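Local coordinates for protein putative uronate isomerase (Thermotoga maritima, PDB 4NAR) that is of uncertain function but may act as an isomerase of the lactate racemase type, at residues A[209-214]-A[240-245]; A[312-317]-A[322-327]; A[51-56]-A[89-94]; A[189-192]-A[196-199]. All coordinates share one frame; numbering follows the deposited sequence.

Contact 1 of 4, residues A[209-214]-A[240-245]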
loop_
_atom_site.group_PDB
_atom_site.type_symbol
_atom_site.label_atom_id
_atom_site.label_comp_id
_atom_site.label_asym_id
_atom_site.label_seq_id
_atom_site.Cartn_x
_atom_site.Cartn_y
_atom_site.Cartn_z
HETATM N N MSE A 209 2.873 20.602 -3.710
HETATM C CA MSE A 209 1.881 21.422 -4.402
HETATM C C MSE A 209 0.482 21.236 -3.801
HETATM O O MSE A 209 -0.347 22.156 -3.805
HETATM C CB MSE A 209 1.871 21.086 -5.894
HETATM C CG MSE A 209 2.827 21.924 -6.736
HETATM SE SE MSE A 209 2.907 21.190 -8.547
HETATM C CE MSE A 209 3.964 19.605 -8.131
ATOM N N ILE A 210 0.232 20.035 -3.286
ATOM C CA ILE A 210 -1.036 19.721 -2.644
ATOM C C ILE A 210 -1.170 20.480 -1.328
ATOM O O ILE A 210 -2.158 21.193 -1.120
ATOM C CB ILE A 210 -1.177 18.188 -2.412
ATOM C CG1 ILE A 210 -1.245 17.462 -3.760
ATOM C CG2 ILE A 210 -2.392 17.853 -1.530
ATOM C CD1 ILE A 210 -1.314 15.957 -3.650
ATOM N N PHE A 211 -0.184 20.343 -0.440
ATOM C CA PHE A 211 -0.294 20.968 0.880
ATOM C C PHE A 211 -0.307 22.489 0.845
ATOM O O PHE A 211 -0.843 23.146 1.752
ATOM C CB PHE A 211 0.760 20.437 1.835
ATOM C CG PHE A 211 0.399 19.109 2.411
ATOM C CD1 PHE A 211 -0.063 19.009 3.713
ATOM C CD2 PHE A 211 0.471 17.960 1.624
ATOM C CE1 PHE A 211 -0.418 17.766 4.238
ATOM C CE2 PHE A 211 0.112 16.738 2.120
ATOM C CZ PHE A 211 -0.333 16.627 3.431
ATOM N N GLU A 212 0.269 23.035 -0.216
ATOM C CA GLU A 212 0.177 24.457 -0.496
ATOM C C GLU A 212 -1.283 24.904 -0.632
ATOM O O GLU A 212 -1.673 25.940 -0.094
ATOM C CB GLU A 212 0.920 24.765 -1.789
ATOM C CG GLU A 212 2.038 25.784 -1.641
ATOM C CD GLU A 212 2.176 26.649 -2.881
ATOM O OE1 GLU A 212 2.039 26.108 -4.007
ATOM O OE2 GLU A 212 2.389 27.870 -2.729
ATOM N N LYS A 213 -2.093 24.130 -1.355
ATOM C CA LYS A 213 -3.472 24.539 -1.619
ATOM C C LYS A 213 -4.462 24.200 -0.484
ATOM O O LYS A 213 -5.556 24.769 -0.419
ATOM C CB LYS A 213 -3.954 23.984 -2.962
ATOM C CG LYS A 213 -3.259 24.617 -4.175
ATOM C CD LYS A 213 -3.514 26.131 -4.234
ATOM C CE LYS A 213 -2.195 26.920 -4.345
ATOM N NZ LYS A 213 -2.270 28.254 -3.660
ATOM N N ILE A 214 -4.081 23.290 0.411
ATOM C CA ILE A 214 -4.909 22.981 1.583
ATOM C C ILE A 214 -4.899 24.138 2.573
ATOM O O ILE A 214 -3.835 24.536 3.041
ATOM C CB ILE A 214 -4.404 21.732 2.330
ATOM C CG1 ILE A 214 -4.573 20.489 1.456
ATOM C CG2 ILE A 214 -5.113 21.581 3.694
ATOM C CD1 ILE A 214 -3.862 19.280 2.013
ATOM N N GLU A 240 2.493 17.833 12.137
ATOM C CA GLU A 240 1.639 18.785 11.422
ATOM C C GLU A 240 2.250 19.303 10.111
ATOM O O GLU A 240 3.453 19.577 10.026
ATOM C CB GLU A 240 1.235 19.958 12.346
ATOM C CG GLU A 240 0.395 21.038 11.639
ATOM C CD GLU A 240 -0.252 22.073 12.575
ATOM O OE1 GLU A 240 0.130 22.169 13.770
ATOM O OE2 GLU A 240 -1.155 22.810 12.096
ATOM N N GLY A 241 1.410 19.432 9.088
ATOM C CA GLY A 241 1.825 20.023 7.826
ATOM C C GLY A 241 2.749 19.112 7.030
ATOM O O GLY A 241 3.155 18.033 7.503
ATOM N N TYR A 242 3.071 19.547 5.813
ATOM C CA TYR A 242 3.954 18.810 4.917
ATOM C C TYR A 242 5.219 18.319 5.628
ATOM O O TYR A 242 5.516 17.112 5.623
ATOM C CB TYR A 242 4.303 19.688 3.708
ATOM C CG TYR A 242 5.296 19.073 2.743
ATOM C CD1 TYR A 242 4.892 18.112 1.817
ATOM C CD2 TYR A 242 6.642 19.475 2.736
ATOM C CE1 TYR A 242 5.803 17.540 0.919
ATOM C CE2 TYR A 242 7.568 18.906 1.831
ATOM C CZ TYR A 242 7.137 17.938 0.933
ATOM O OH TYR A 242 8.034 17.381 0.047
ATOM N N GLU A 243 5.955 19.250 6.240
ATOM C CA GLU A 243 7.219 18.915 6.909
ATOM C C GLU A 243 6.993 17.916 8.041
ATOM O O GLU A 243 7.876 17.102 8.350
ATOM C CB GLU A 243 7.912 20.170 7.471
ATOM C CG GLU A 243 8.277 21.214 6.433
ATOM C CD GLU A 243 9.443 20.778 5.538
ATOM O OE1 GLU A 243 10.043 19.696 5.807
ATOM O OE2 GLU A 243 9.760 21.525 4.566
ATOM N N GLY A 244 5.820 17.997 8.669
ATOM C CA GLY A 244 5.467 17.063 9.717
ATOM C C GLY A 244 5.357 15.652 9.174
ATOM O O GLY A 244 5.803 14.684 9.822
ATOM N N PHE A 245 4.759 15.535 7.987
ATOM C CA PHE A 245 4.561 14.241 7.351
ATOM C C PHE A 245 5.917 13.583 7.136
ATOM O O PHE A 245 6.090 12.386 7.393
ATOM C CB PHE A 245 3.873 14.418 6.000
ATOM C CG PHE A 245 2.406 14.121 6.017
ATOM C CD1 PHE A 245 1.469 15.139 6.195
ATOM C CD2 PHE A 245 1.952 12.816 5.822
ATOM C CE1 PHE A 245 0.111 14.856 6.196
ATOM C CE2 PHE A 245 0.587 12.524 5.817
ATOM C CZ PHE A 245 -0.331 13.542 5.993
#
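I210 O is gripped by two backbone N-H groups, K213 N at 2.9 Å and I214 N at 3.2 Å, in the helix end that sets F211 against Y242 and F245. The axes of 209-213 and 241-245 come within 10.2 Å of each other. Their directions differ by 139°, closer to antiparallel than to parallel. F211 spans the gap. Its CG is anti to the carbonyl carbon (chi1 -80°), and the ring reaches the first turn of the other helix. Near the root, F211 CB meets Y242 CB at 4.1 Å. Further out, F211 CD1 lies 3.8 Å from Y242 N. Y242 CA sits over one face of the F211 ring, toward its rim. I214 CD1 sits over the centre of the opposite face. The ring is therefore held between the two. At its far end F211 CZ comes to 3.3 Å from F245 CE1, a tight approach. These two rings form an oblique pair with planes 69° apart. Y242 turns its ring edge to F211 CD2, and its OH is hydrogen-bonded to N204 O, further back on helix 198-213. F245 also packs edge-to-face with F147. The arrangement is that of two helices joined by a beta hairpin in an alpha/beta fold: strands 217-227 and 231-240 pair antiparallel in the mixed sheet, and helices 198-213 and 241-259, one before and one after them, meet through F211.

Contact 2 of 4, residues A[312-317]-A[322-327]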
loop_
_atom_site.group_PDB
_atom_site.type_symbol
_atom_site.label_atom_id
_atom_site.label_comp_id
_atom_site.label_asym_id
_atom_site.label_seq_id
_atom_site.Cartn_x
_atom_site.Cartn_y
_atom_site.Cartn_z
ATOM N N LYS A 312 -10.655 -14.941 -5.821
ATOM C CA LYS A 312 -11.171 -15.389 -7.114
ATOM C C LYS A 312 -10.997 -14.352 -8.239
ATOM O O LYS A 312 -11.549 -14.518 -9.331
ATOM C CB LYS A 312 -12.640 -15.845 -6.981
ATOM C CG LYS A 312 -13.483 -14.978 -6.049
ATOM C CD LYS A 312 -14.902 -15.550 -5.860
ATOM C CE LYS A 312 -15.815 -14.576 -5.082
ATOM N NZ LYS A 312 -16.928 -14.004 -5.922
ATOM N N ARG A 313 -10.221 -13.299 -7.980
ATOM C CA ARG A 313 -9.972 -12.264 -8.990
ATOM C C ARG A 313 -8.570 -11.642 -8.854
ATOM O O ARG A 313 -7.894 -11.815 -7.835
ATOM C CB ARG A 313 -11.035 -11.169 -8.902
ATOM C CG ARG A 313 -10.718 -10.155 -7.809
ATOM C CD ARG A 313 -11.964 -9.411 -7.386
ATOM N NE ARG A 313 -11.684 -8.365 -6.401
ATOM C CZ ARG A 313 -12.281 -8.268 -5.210
ATOM N NH1 ARG A 313 -13.186 -9.175 -4.843
ATOM N NH2 ARG A 313 -11.968 -7.267 -4.384
ATOM N N PHE A 314 -8.133 -10.926 -9.884
ATOM C CA PHE A 314 -6.824 -10.290 -9.851
ATOM C C PHE A 314 -6.925 -8.847 -9.367
ATOM O O PHE A 314 -6.066 -8.373 -8.605
ATOM C CB PHE A 314 -6.159 -10.349 -11.226
ATOM C CG PHE A 314 -5.867 -11.742 -11.683
ATOM C CD1 PHE A 314 -4.651 -12.353 -11.359
ATOM C CD2 PHE A 314 -6.820 -12.464 -12.403
ATOM C CE1 PHE A 314 -4.387 -13.667 -11.758
ATOM C CE2 PHE A 314 -6.566 -13.771 -12.820
ATOM C CZ PHE A 314 -5.348 -14.375 -12.494
ATOM N N HIS A 315 -7.960 -8.151 -9.829
ATOM C CA HIS A 315 -8.226 -6.779 -9.397
ATOM C C HIS A 315 -9.741 -6.624 -9.373
ATOM O O HIS A 315 -10.429 -7.338 -10.108
ATOM C CB HIS A 315 -7.592 -5.773 -10.369
ATOM C CG HIS A 315 -7.416 -4.399 -9.795
ATOM N ND1 HIS A 315 -8.451 -3.489 -9.684
ATOM C CD2 HIS A 315 -6.315 -3.772 -9.304
ATOM C CE1 HIS A 315 -7.996 -2.368 -9.148
ATOM N NE2 HIS A 315 -6.701 -2.513 -8.911
ATOM N N SER A 316 -10.270 -5.722 -8.543
ATOM C CA SER A 316 -11.729 -5.563 -8.467
ATOM C C SER A 316 -12.266 -4.654 -9.580
ATOM O O SER A 316 -13.432 -4.766 -9.985
ATOM C CB SER A 316 -12.174 -5.072 -7.084
ATOM O OG SER A 316 -11.481 -3.887 -6.702
ATOM N N ASN A 317 -11.413 -3.754 -10.062
ATOM C CA ASN A 317 -11.733 -2.928 -11.216
ATOM C C ASN A 317 -11.684 -3.770 -12.508
ATOM O O ASN A 317 -10.610 -4.231 -12.907
ATOM C CB ASN A 317 -10.751 -1.762 -11.289
ATOM C CG ASN A 317 -11.052 -0.818 -12.435
ATOM O OD1 ASN A 317 -10.582 -1.028 -13.555
ATOM N ND2 ASN A 317 -11.838 0.228 -12.163
ATOM N N LYS A 322 -9.048 -7.140 -16.559
ATOM C CA LYS A 322 -8.875 -7.480 -17.982
ATOM C C LYS A 322 -7.426 -7.251 -18.404
ATOM O O LYS A 322 -6.811 -8.081 -19.080
ATOM C CB LYS A 322 -9.791 -6.611 -18.846
ATOM C CG LYS A 322 -10.519 -7.330 -19.975
ATOM C CD LYS A 322 -11.703 -6.480 -20.474
ATOM C CE LYS A 322 -12.758 -6.268 -19.355
ATOM N NZ LYS A 322 -13.419 -4.904 -19.368
ATOM N N TRP A 323 -6.877 -6.121 -17.982
ATOM C CA TRP A 323 -5.519 -5.765 -18.365
ATOM C C TRP A 323 -4.490 -6.739 -17.814
ATOM O O TRP A 323 -3.594 -7.174 -18.544
ATOM C CB TRP A 323 -5.203 -4.341 -17.935
ATOM C CG TRP A 323 -5.852 -3.329 -18.818
ATOM C CD1 TRP A 323 -6.302 -3.520 -20.102
ATOM C CD2 TRP A 323 -6.124 -1.954 -18.495
ATOM N NE1 TRP A 323 -6.836 -2.348 -20.594
ATOM C CE2 TRP A 323 -6.737 -1.370 -19.631
ATOM C CE3 TRP A 323 -5.908 -1.161 -17.360
ATOM C CZ2 TRP A 323 -7.136 -0.016 -19.661
ATOM C CZ3 TRP A 323 -6.305 0.183 -17.389
ATOM C CH2 TRP A 323 -6.912 0.739 -18.535
ATOM N N ILE A 324 -4.623 -7.081 -16.535
ATOM C CA ILE A 324 -3.741 -8.067 -15.917
ATOM C C ILE A 324 -3.729 -9.392 -16.685
ATOM O O ILE A 324 -2.653 -9.933 -16.977
ATOM C CB ILE A 324 -4.117 -8.331 -14.447
ATOM C CG1 ILE A 324 -3.801 -7.091 -13.596
ATOM C CG2 ILE A 324 -3.371 -9.559 -13.932
ATOM C CD1 ILE A 324 -4.596 -7.006 -12.319
ATOM N N ARG A 325 -4.919 -9.898 -17.014
ATOM C CA ARG A 325 -5.066 -11.142 -17.772
ATOM C C ARG A 325 -4.532 -11.044 -19.213
ATOM O O ARG A 325 -4.034 -12.033 -19.752
ATOM C CB ARG A 325 -6.530 -11.604 -17.778
ATOM C CG ARG A 325 -7.008 -12.201 -16.454
ATOM C CD ARG A 325 -8.480 -12.667 -16.509
ATOM N NE ARG A 325 -9.424 -11.578 -16.241
ATOM C CZ ARG A 325 -10.253 -11.037 -17.140
ATOM N NH1 ARG A 325 -10.272 -11.485 -18.390
ATOM N NH2 ARG A 325 -11.075 -10.048 -16.783
ATOM N N GLU A 326 -4.638 -9.868 -19.836
ATOM C CA GLU A 326 -4.067 -9.659 -21.171
ATOM C C GLU A 326 -2.550 -9.876 -21.188
ATOM O O GLU A 326 -2.032 -10.713 -21.940
ATOM C CB GLU A 326 -4.379 -8.251 -21.688
ATOM C CG GLU A 326 -5.459 -8.197 -22.768
ATOM C CD GLU A 326 -6.352 -6.951 -22.662
ATOM O OE1 GLU A 326 -5.814 -5.837 -22.414
ATOM O OE2 GLU A 326 -7.595 -7.093 -22.822
ATOM N N ILE A 327 -1.836 -9.115 -20.366
ATOM C CA ILE A 327 -0.385 -9.187 -20.377
ATOM C C ILE A 327 0.156 -10.418 -19.616
ATOM O O ILE A 327 1.164 -11.004 -20.015
ATOM C CB ILE A 327 0.253 -7.862 -19.855
ATOM C CG1 ILE A 327 1.742 -7.792 -20.214
ATOM C CG2 ILE A 327 -0.001 -7.652 -18.340
ATOM C CD1 ILE A 327 2.449 -6.618 -19.572
#
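F314 and I324 are the closest backbone pair, with F314 CA 7.2 Å from I324 CA. Segment 312-317 is an irregular loop and 322-327 is helical. D321 OD1 bonds both F314 N and H315 N, which pins the loop to the helix. N317 is the N-cap residue, and its OD1 bonds M320 N.

The side-chain contact centres on I324. Its CD1 fits between two loop residues, 3.8 Å from F314 CB and 3.8 Å from H315 CB. Its other branch, CG2, is 4.0 Å from F314 CG and approaches the ring obliquely. CG2 is anti to the backbone N and CG1 is anti to the carbonyl carbon (chi1 -69°), which spreads the two branches along the loop. R325 adds its methylene: R325 CG is 4.0 Å from F314 CE2. Its chain then bends, and NH2 forms a salt bridge with D321. Replacing F314 by an alanine would probably open a gap beside I324 CG2 and leave the R325 methylene without its ring partner.

H315 uses both ring nitrogens. N317 N donates to H315 ND1 at 3.0 Å, almost in the ring plane, with an angle of 151°. H315 NE2 bonds T72 OG1. Together these bonds fix the rotation of the imidazole. A sulfate ion lies about 5 Å from this side chain.

The loop follows strand 302-308 of the parallel sheet. F314 also packs on V282 of helix 282-285, and I324 touches W283 there and V349 of helix 347-357.

Contact 3 of 4, residues A[51-56]-A[89-94]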
loop_
_atom_site.group_PDB
_atom_site.type_symbol
_atom_site.label_atom_id
_atom_site.label_comp_id
_atom_site.label_asym_id
_atom_site.label_seq_id
_atom_site.Cartn_x
_atom_site.Cartn_y
_atom_site.Cartn_z
ATOM N N ASN A 51 -11.486 7.766 19.228
ATOM C CA ASN A 51 -11.124 8.658 20.327
ATOM C C ASN A 51 -10.981 10.090 19.854
ATOM O O ASN A 51 -11.424 11.014 20.539
ATOM C CB ASN A 51 -9.873 8.179 21.060
ATOM C CG ASN A 51 -10.173 7.031 22.011
ATOM O OD1 ASN A 51 -11.014 7.163 22.909
ATOM N ND2 ASN A 51 -9.513 5.888 21.803
ATOM N N LEU A 52 -10.390 10.263 18.668
ATOM C CA LEU A 52 -10.312 11.578 18.038
ATOM C C LEU A 52 -11.697 12.200 17.916
ATOM O O LEU A 52 -11.897 13.365 18.269
ATOM C CB LEU A 52 -9.688 11.465 16.651
ATOM C CG LEU A 52 -9.340 12.771 15.941
ATOM C CD1 LEU A 52 -8.335 13.574 16.765
ATOM C CD2 LEU A 52 -8.780 12.469 14.565
ATOM N N TYR A 53 -12.650 11.406 17.432
ATOM C CA TYR A 53 -14.027 11.865 17.261
ATOM C C TYR A 53 -14.667 12.225 18.598
ATOM O O TYR A 53 -15.355 13.233 18.705
ATOM C CB TYR A 53 -14.848 10.791 16.550
ATOM C CG TYR A 53 -16.354 10.986 16.567
ATOM C CD1 TYR A 53 -16.963 11.969 15.788
ATOM C CD2 TYR A 53 -17.177 10.149 17.326
ATOM C CE1 TYR A 53 -18.348 12.130 15.787
ATOM C CE2 TYR A 53 -18.563 10.301 17.327
ATOM C CZ TYR A 53 -19.139 11.291 16.557
ATOM O OH TYR A 53 -20.508 11.448 16.559
ATOM N N ARG A 54 -14.430 11.398 19.613
ATOM C CA ARG A 54 -15.015 11.617 20.926
ATOM C C ARG A 54 -14.602 12.981 21.497
ATOM O O ARG A 54 -15.451 13.802 21.865
ATOM C CB ARG A 54 -14.597 10.497 21.871
ATOM C CG ARG A 54 -15.679 10.090 22.849
ATOM C CD ARG A 54 -15.446 10.659 24.245
ATOM N NE ARG A 54 -16.066 9.798 25.250
ATOM C CZ ARG A 54 -15.443 8.791 25.856
ATOM N NH1 ARG A 54 -14.167 8.530 25.576
ATOM N NH2 ARG A 54 -16.092 8.046 26.747
ATOM N N PHE A 55 -13.293 13.210 21.550
ATOM C CA PHE A 55 -12.735 14.473 22.013
ATOM C C PHE A 55 -13.168 15.656 21.163
ATOM O O PHE A 55 -13.360 16.762 21.680
ATOM C CB PHE A 55 -11.210 14.387 22.040
ATOM C CG PHE A 55 -10.685 13.373 23.017
ATOM C CD1 PHE A 55 -11.357 13.124 24.209
ATOM C CD2 PHE A 55 -9.530 12.654 22.742
ATOM C CE1 PHE A 55 -10.876 12.187 25.118
ATOM C CE2 PHE A 55 -9.042 11.714 23.644
ATOM C CZ PHE A 55 -9.718 11.481 24.832
ATOM N N LEU A 56 -13.304 15.431 19.860
ATOM C CA LEU A 56 -13.797 16.476 18.975
ATOM C C LEU A 56 -15.238 16.857 19.308
ATOM O O LEU A 56 -15.596 18.035 19.237
ATOM C CB LEU A 56 -13.693 16.054 17.510
ATOM C CG LEU A 56 -12.590 16.675 16.656
ATOM C CD1 LEU A 56 -11.567 17.423 17.507
ATOM C CD2 LEU A 56 -11.927 15.594 15.826
ATOM N N ARG A 89 -22.410 4.232 12.020
ATOM C CA ARG A 89 -23.049 4.974 10.936
ATOM C C ARG A 89 -24.175 5.860 11.471
ATOM O O ARG A 89 -24.546 6.864 10.848
ATOM C CB ARG A 89 -23.630 3.999 9.918
ATOM C CG ARG A 89 -24.195 2.747 10.572
ATOM C CD ARG A 89 -25.424 2.229 9.885
ATOM N NE ARG A 89 -25.154 1.625 8.583
ATOM C CZ ARG A 89 -24.722 0.376 8.401
ATOM N NH1 ARG A 89 -24.461 -0.415 9.446
ATOM N NH2 ARG A 89 -24.533 -0.076 7.164
ATOM N N ASN A 90 -24.719 5.483 12.626
ATOM C CA ASN A 90 -25.889 6.170 13.153
ATOM C C ASN A 90 -25.583 7.438 13.936
ATOM O O ASN A 90 -26.489 8.051 14.501
ATOM C CB ASN A 90 -26.770 5.225 13.975
ATOM C CG ASN A 90 -27.508 4.217 13.109
ATOM O OD1 ASN A 90 -28.164 4.580 12.122
ATOM N ND2 ASN A 90 -27.391 2.937 13.467
ATOM N N GLU A 91 -24.321 7.841 13.985
ATOM C CA GLU A 91 -24.035 9.161 14.531
ATOM C C GLU A 91 -24.371 10.168 13.435
ATOM O O GLU A 91 -23.854 10.064 12.321
ATOM C CB GLU A 91 -22.566 9.282 14.909
ATOM C CG GLU A 91 -21.958 8.010 15.493
ATOM C CD GLU A 91 -21.815 8.061 17.003
ATOM O OE1 GLU A 91 -22.223 9.082 17.607
ATOM O OE2 GLU A 91 -21.282 7.084 17.585
ATOM N N ARG A 92 -25.256 11.124 13.704
ATOM C CA ARG A 92 -25.328 12.248 12.778
ATOM C C ARG A 92 -24.173 13.144 13.184
ATOM O O ARG A 92 -23.696 13.042 14.325
ATOM C CB ARG A 92 -26.628 13.047 12.887
ATOM C CG ARG A 92 -27.391 13.117 11.550
ATOM C CD ARG A 92 -26.687 14.010 10.523
ATOM N NE ARG A 92 -27.228 13.845 9.169
ATOM C CZ ARG A 92 -27.468 14.852 8.323
ATOM N NH1 ARG A 92 -27.218 16.114 8.678
ATOM N NH2 ARG A 92 -27.961 14.602 7.113
ATOM N N ARG A 93 -23.722 13.981 12.254
ATOM C CA ARG A 93 -22.418 14.669 12.295
ATOM C C ARG A 93 -21.305 13.811 11.672
ATOM O O ARG A 93 -20.197 14.301 11.428
ATOM C CB ARG A 93 -21.996 15.129 13.714
ATOM C CG ARG A 93 -23.114 15.831 14.519
ATOM C CD ARG A 93 -22.575 16.865 15.501
ATOM N NE ARG A 93 -23.648 17.587 16.193
ATOM C CZ ARG A 93 -24.403 18.546 15.646
ATOM N NH1 ARG A 93 -24.224 18.912 14.377
ATOM N NH2 ARG A 93 -25.347 19.140 16.372
ATOM N N VAL A 94 -21.617 12.547 11.381
ATOM C CA VAL A 94 -20.641 11.635 10.780
ATOM C C VAL A 94 -20.991 11.269 9.331
ATOM O O VAL A 94 -22.105 10.823 9.040
ATOM C CB VAL A 94 -20.468 10.364 11.639
ATOM C CG1 VAL A 94 -19.461 9.416 11.013
ATOM C CG2 VAL A 94 -20.031 10.757 13.046
#
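Y53 reaches from helix 45-58 to E91 and V94. At its CB, the CG is anti to the backbone N (chi1 167°), and this directs the ring at the turn. Along one side of the ring, Y53 CE1 meets V94 CG2 at 3.5 Å. The same methyl is 3.7 Å from Y53 CZ. On the other side, Y53 CE2 is 3.9 Å from E91 OE1. At the tip, Y53 OH donates a hydrogen bond to E91 OE1 at 3.1 Å. OE1 lies near the ring plane, at the ring edge. The hydroxyl, however, meets the carboxylate from above its plane, 59° out of it. The OH also rests 3.4 Å from E91 CB. A phenylalanine here would probably keep the V94 contact but leave E91 OE1 without its tyrosine donor, so the carboxylate could turn more easily. Y53 also packs edge-to-face with F64 and touches L61 and I87.

E91 to V94 is a type II beta turn, closed by a weak V94 N to E91 O bond. It leads into strand 94-97, an outermost strand of the mixed sheet. Helix 45-58 links the parallel strands 31-36 and 63-68, a beta-alpha-beta crossover characteristic of open alpha/beta sheets.

Contact 4 of 4, residues A[189-192]-A[196-199]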
loop_
_atom_site.group_PDB
_atom_site.type_symbol
_atom_site.label_atom_id
_atom_site.label_comp_id
_atom_site.label_asym_id
_atom_site.label_seq_id
_atom_site.Cartn_x
_atom_site.Cartn_y
_atom_site.Cartn_z
ATOM N N PRO A 189 13.798 -5.884 -5.200
ATOM C CA PRO A 189 14.976 -6.301 -4.412
ATOM C C PRO A 189 15.808 -5.125 -3.891
ATOM O O PRO A 189 16.203 -5.158 -2.728
ATOM C CB PRO A 189 15.795 -7.151 -5.397
ATOM C CG PRO A 189 14.750 -7.700 -6.359
ATOM C CD PRO A 189 13.730 -6.584 -6.504
ATOM N N LYS A 190 16.038 -4.093 -4.708
ATOM C CA LYS A 190 16.781 -2.920 -4.239
ATOM C C LYS A 190 15.909 -1.964 -3.417
ATOM O O LYS A 190 16.369 -1.359 -2.438
ATOM C CB LYS A 190 17.389 -2.160 -5.415
ATOM C CG LYS A 190 18.273 -3.010 -6.303
ATOM C CD LYS A 190 19.700 -2.493 -6.347
ATOM C CE LYS A 190 20.457 -3.075 -7.550
ATOM N NZ LYS A 190 21.919 -3.259 -7.256
ATOM N N LEU A 191 14.647 -1.828 -3.821
ATOM C CA LEU A 191 13.787 -0.758 -3.311
ATOM C C LEU A 191 13.132 -1.039 -1.946
ATOM O O LEU A 191 13.199 -0.199 -1.028
ATOM C CB LEU A 191 12.722 -0.381 -4.358
ATOM C CG LEU A 191 11.898 0.890 -4.097
ATOM C CD1 LEU A 191 11.755 1.733 -5.371
ATOM C CD2 LEU A 191 10.521 0.543 -3.521
ATOM N N ILE A 192 12.494 -2.202 -1.807
ATOM C CA ILE A 192 11.698 -2.473 -0.605
ATOM C C ILE A 192 12.488 -2.242 0.700
ATOM O O ILE A 192 13.676 -2.590 0.793
ATOM C CB ILE A 192 11.069 -3.890 -0.640
ATOM C CG1 ILE A 192 9.934 -4.002 0.384
ATOM C CG2 ILE A 192 12.132 -4.987 -0.450
ATOM C CD1 ILE A 192 8.980 -5.178 0.119
ATOM N N ASP A 196 14.308 6.231 1.317
ATOM C CA ASP A 196 14.321 7.149 0.175
ATOM C C ASP A 196 14.519 6.347 -1.124
ATOM O O ASP A 196 15.200 5.314 -1.116
ATOM C CB ASP A 196 15.448 8.176 0.357
ATOM C CG ASP A 196 15.424 9.282 -0.706
ATOM O OD1 ASP A 196 16.443 10.014 -0.827
ATOM O OD2 ASP A 196 14.392 9.434 -1.410
ATOM N N ASN A 197 13.925 6.825 -2.219
ATOM C CA ASN A 197 13.863 6.095 -3.488
ATOM C C ASN A 197 13.040 6.910 -4.494
ATOM O O ASN A 197 12.439 7.933 -4.116
ATOM C CB ASN A 197 13.229 4.719 -3.269
ATOM C CG ASN A 197 11.887 4.811 -2.579
ATOM O OD1 ASN A 197 10.901 5.300 -3.156
ATOM N ND2 ASN A 197 11.838 4.346 -1.326
ATOM N N PRO A 198 13.002 6.483 -5.775
ATOM C CA PRO A 198 12.333 7.357 -6.760
ATOM C C PRO A 198 10.854 7.668 -6.483
ATOM O O PRO A 198 10.449 8.828 -6.648
ATOM C CB PRO A 198 12.449 6.568 -8.075
ATOM C CG PRO A 198 13.654 5.692 -7.884
ATOM C CD PRO A 198 13.664 5.329 -6.423
ATOM N N ALA A 199 10.066 6.657 -6.116
ATOM C CA ALA A 199 8.627 6.845 -5.863
ATOM C C ALA A 199 8.395 7.812 -4.703
ATOM O O ALA A 199 7.494 8.657 -4.742
ATOM C CB ALA A 199 7.948 5.511 -5.565
#
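The flat carboxamide of N197 has L191 CD1 to one side of its plane, with N197 CG 4.2 Å from that methyl. Its polar ends are used by neighbours near in sequence. N197 OD1 accepts from R200 N, and N197 ND2 bonds T194 OG1. The amide is thus held at both ends and cannot easily turn. Its CG occupies the crowded position between the backbone N and the carbonyl carbon (chi1 54°), and this bends the amide back over the start of the helix. L191 meets the root of the same side chain: L191 CD1 is 3.9 Å from N197 CB, and L191 CG is 4.1 Å from it. The two side chains cross at about a right angle.

This is a short helix-to-helix connection with an asparagine N-cap. Helix 188-191 ends, I192 leaves helical geometry, and N197 caps helix 198-213. P198 follows in the first turn, where backbone nitrogens have no carbonyl of a preceding turn to bond, so the missing N-H of a proline costs little.

The P198 ring extends the apolar contact, with P198 CD 4.2 Å from L191 CD1. T194 OG1 also bonds L191 O, so one hydroxyl ties the end of the first helix to the cap of the second. D196 OD2 has a weak bond from N197 N at 2.8 Å and a salt bridge to K201. L191 and P198 both rest on M186 of helix 173-186.

In the fold
Contacts 1 and 4 share helix 198-213: contact 4 lies at its start and contact 1 at its end, with centres 23 Å apart. Contacts 1 and 3 both flank the mixed sheet; their nearest atoms are about 12 Å apart. Contact 2 belongs with the parallel sheet, and its centre is 35 Å from that of contact 1, across the chain's centre. Contacts 3 and 4 also lie on opposite sides of that point, with their own centres 38 Å apart. A sulfate lies about 5 Å from the side chain of H315 in contact 2. It may mark a pocket, though it probably came from the crystallisation liquor. T72, which bonds H315, comes from the chain between the two segments of contact 3.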